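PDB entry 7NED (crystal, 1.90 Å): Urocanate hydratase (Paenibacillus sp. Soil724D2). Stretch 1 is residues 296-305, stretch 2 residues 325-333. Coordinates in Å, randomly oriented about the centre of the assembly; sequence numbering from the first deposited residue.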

# COMPACT_ATOMS: atom_id res chain seq x y z
N GLU A 296 -15.12 30.56 -4.00
CA GLU A 296 -14.61 30.39 -5.34
C GLU A 296 -15.42 29.34 -6.10
O GLU A 296 -15.79 29.55 -7.26
CB GLU A 296 -13.12 30.02 -5.32
CG GLU A 296 -12.58 29.87 -6.74
CD GLU A 296 -11.10 29.49 -6.81
OE1 GLU A 296 -10.38 29.44 -5.76
OE2 GLU A 296 -10.67 29.25 -7.94
N VAL A 297 -15.71 28.20 -5.47
CA VAL A 297 -16.43 27.15 -6.18
C VAL A 297 -17.89 27.54 -6.42
O VAL A 297 -18.49 27.15 -7.43
CB VAL A 297 -16.32 25.82 -5.42
CG1 VAL A 297 -17.26 24.79 -6.04
CG2 VAL A 297 -14.89 25.34 -5.41
N GLU A 298 -18.50 28.29 -5.51
CA GLU A 298 -19.82 28.83 -5.79
C GLU A 298 -19.80 29.66 -7.07
O GLU A 298 -20.68 29.55 -7.92
CB GLU A 298 -20.31 29.69 -4.63
CG GLU A 298 -20.92 28.89 -3.51
CD GLU A 298 -22.21 28.23 -3.94
OE1 GLU A 298 -23.21 28.94 -4.22
OE2 GLU A 298 -22.26 26.98 -3.91
N ALA A 299 -18.79 30.52 -7.20
CA ALA A 299 -18.64 31.28 -8.43
C ALA A 299 -18.45 30.36 -9.64
O ALA A 299 -19.07 30.56 -10.69
CB ALA A 299 -17.47 32.25 -8.28
N MET A 300 -17.61 29.33 -9.50
CA MET A 300 -17.46 28.34 -10.57
C MET A 300 -18.79 27.70 -10.92
O MET A 300 -19.10 27.49 -12.10
CB MET A 300 -16.43 27.29 -10.14
CG MET A 300 -15.07 27.93 -9.89
SD MET A 300 -13.81 26.73 -9.37
CE MET A 300 -13.79 25.53 -10.71
N LEU A 301 -19.58 27.38 -9.93
CA LEU A 301 -20.86 26.76 -10.17
C LEU A 301 -21.79 27.74 -10.92
O LEU A 301 -22.46 27.36 -11.80
CB LEU A 301 -21.47 26.27 -8.86
CG LEU A 301 -20.98 24.96 -8.27
CD1 LEU A 301 -21.41 24.83 -6.84
CD2 LEU A 301 -21.40 23.77 -9.08
N GLU A 302 -21.73 29.00 -10.59
CA GLU A 302 -22.56 29.95 -11.28
C GLU A 302 -22.09 30.09 -12.72
O GLU A 302 -22.89 30.13 -13.62
CB GLU A 302 -22.57 31.26 -10.55
CG GLU A 302 -23.50 32.28 -11.16
CD GLU A 302 -24.99 31.93 -11.10
OE1 GLU A 302 -25.69 32.31 -12.08
OE2 GLU A 302 -25.45 31.36 -10.08
N LEU A 303 -20.78 30.14 -12.92
CA LEU A 303 -20.24 30.25 -14.25
C LEU A 303 -20.67 29.05 -15.08
O LEU A 303 -20.98 29.16 -16.23
CB LEU A 303 -18.74 30.48 -14.26
CG LEU A 303 -18.24 31.79 -13.65
CD1 LEU A 303 -16.75 31.84 -13.43
CD2 LEU A 303 -18.76 33.03 -14.36
N LYS A 304 -20.68 27.90 -14.46
CA LYS A 304 -21.11 26.68 -15.14
C LYS A 304 -22.55 26.79 -15.62
O LYS A 304 -22.87 26.37 -16.73
CB LYS A 304 -20.97 25.49 -14.21
CG LYS A 304 -21.61 24.21 -14.75
CD LYS A 304 -21.30 23.00 -13.81
CE LYS A 304 -21.96 21.71 -14.29
NZ LYS A 304 -21.48 21.42 -15.66
N LYS A 305 -23.41 27.37 -14.79
CA LYS A 305 -24.81 27.53 -15.15
C LYS A 305 -25.01 28.59 -16.23
O LYS A 305 -25.99 28.51 -16.99
CB LYS A 305 -25.62 27.82 -13.90
N GLY A 325 -19.48 23.56 2.82
CA GLY A 325 -20.87 23.89 2.62
C GLY A 325 -21.38 23.88 1.19
O GLY A 325 -22.59 24.06 0.99
N VAL A 326 -20.53 23.70 0.18
CA VAL A 326 -21.01 23.72 -1.21
C VAL A 326 -21.52 22.31 -1.52
O VAL A 326 -20.78 21.43 -1.94
CB VAL A 326 -19.95 24.20 -2.19
CG1 VAL A 326 -20.54 24.25 -3.59
CG2 VAL A 326 -19.39 25.56 -1.76
N GLN A 327 -22.82 22.11 -1.35
CA GLN A 327 -23.36 20.75 -1.40
C GLN A 327 -23.32 20.16 -2.80
O GLN A 327 -23.13 18.94 -2.94
CB GLN A 327 -24.79 20.75 -0.87
CG GLN A 327 -24.86 20.74 0.65
N ASN A 328 -23.50 20.98 -3.83
CA ASN A 328 -23.49 20.50 -5.21
C ASN A 328 -22.11 20.65 -5.86
O ASN A 328 -21.99 20.62 -7.09
CB ASN A 328 -24.55 21.26 -6.02
CG ASN A 328 -24.45 22.74 -5.85
OD1 ASN A 328 -24.08 23.23 -4.77
ND2 ASN A 328 -24.80 23.49 -6.90
N ALA A 329 -21.06 20.81 -5.05
CA ALA A 329 -19.73 20.98 -5.61
C ALA A 329 -19.39 19.90 -6.63
O ALA A 329 -18.70 20.17 -7.61
CB ALA A 329 -18.68 21.01 -4.49
N PHE A 330 -19.86 18.68 -6.42
CA PHE A 330 -19.47 17.64 -7.37
C PHE A 330 -20.34 17.61 -8.62
O PHE A 330 -20.20 16.69 -9.44
CB PHE A 330 -19.43 16.29 -6.65
CG PHE A 330 -18.27 16.19 -5.76
CD1 PHE A 330 -17.06 15.69 -6.24
CD2 PHE A 330 -18.34 16.66 -4.46
CE1 PHE A 330 -15.96 15.63 -5.41
CE2 PHE A 330 -17.23 16.60 -3.61
CZ PHE A 330 -16.03 16.07 -4.10
N ASP A 331 -21.19 18.63 -8.81
CA ASP A 331 -21.74 18.89 -10.13
C ASP A 331 -20.65 19.28 -11.12
O ASP A 331 -20.82 19.10 -12.33
CB ASP A 331 -22.80 20.01 -10.05
CG ASP A 331 -24.11 19.56 -9.38
OD1 ASP A 331 -24.29 18.37 -9.06
OD2 ASP A 331 -24.94 20.45 -9.13
N ILE A 332 -19.55 19.83 -10.63
CA ILE A 332 -18.44 20.23 -11.48
C ILE A 332 -17.66 18.98 -11.88
O ILE A 332 -17.36 18.14 -11.03
CB ILE A 332 -17.54 21.23 -10.74
CG1 ILE A 332 -18.25 22.58 -10.65
CG2 ILE A 332 -16.26 21.46 -11.50
CD1 ILE A 332 -17.55 23.54 -9.73
N ASP A 333 -17.33 18.88 -13.17
CA ASP A 333 -16.61 17.74 -13.71
C ASP A 333 -15.21 17.67 -13.15
O ASP A 333 -14.65 18.66 -12.71
CB ASP A 333 -16.50 17.82 -15.23
CG ASP A 333 -17.77 17.39 -15.93
OD1 ASP A 333 -18.39 18.21 -16.66
OD2 ASP A 333 -18.14 16.22 -15.71
O HOH W 1 -18.69 20.48 -15.26

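A helix often docks against an irregular segment largely by shape, with no direct hydrogen bond, and these two stretches of urocanate hydratase illustrate the principle well. Residues 296-305 belong to a helix that begins earlier in the chain, while residues 325-333 form a loop interrupted by a short 3-10 segment ending at Asp331. About 444 Å² of surface, summed over both sides, is buried by side chains fitted into one another.

Each stretch has its own internal backbone hydrogen bonds. The helix is held by its regular i to i-4 bonds, such as Leu301 N to Val297 O at 2.7 Å. The loop folds through a type I turn from Val326 to Ala329, closed by Ala329 N to Val326 O at 3.2 Å, and continues with Asp331 N to Asn328 O at 2.7 Å and Ile332 N to Ala329 O at 3.2 Å. These bends allow Val326 and Ile332, six residues apart in sequence, to reach neighbouring parts of one helical face. The backbones remain about 7 Å apart at their nearest CA pairs, such as Val297 CA to Ala329 CA, a gap filled by side chains.

The helix presents Val297, Met300, Leu301 and Lys304, an i, i+3, i+4, i+7 pattern that puts them on one face, with CA-to-CB bonds toward the loop. Leu301 is the central bump. Its two methyls settle into the concave side of the loop: Leu301 CD1 lies 3.4 Å from Val326 CG1 and 3.6 Å from Asn328 ND2, while Leu301 CD2 lies 3.7 Å from Ile332 CG1 and 4.1 Å from Asp331 CB. The hollow that receives the leucine is thus lined by residues from Val326 to Ile332, with the CA of Ala329 4.4 Å from Leu301 CD1.

Ile332 supplies the reciprocal bump. Its CA-to-CB bond points sideways, but its side chain (chi1 m, chi2 t) brings the end nearer to the helix. There Ile332 CD1 meets Val297 CG1 and Met300 CB, each at 3.9 Å, while its CG1 rests against Leu301. Isoleucine thus enters a pocket formed by three helical residues. Val297 CG1 also packs 4.1 Å from Val326 CG1 and 4.3 Å from Ala329 CB; the small alanine side chain contributes a modest contact where the loop bends. Close packing shields much of this apolar surface from water.

The margins are more polar. Glu298 curls back (chi1 and chi2 both m) and sets Glu298 OE2 3.2 Å from Val326 CG1, a close contact between a carboxylate and a methyl rather than a polar bond. At the other end, Lys304 is extended through chi3 and turns at chi4. Its aliphatic portion lies along the loop, with Lys304 CE 3.5 Å from Asp331 O. Lys304 NZ stops 4.6 Å from Asp333 OD1, beyond salt-bridge range, and a water spans the gap: its oxygen accepts from Lys304 NZ and from Asp333 N, both at 3.0 Å, and donates to Asp333 OD1 at 2.7 Å. Solvent thus completes an edge that the side chains do not close directly.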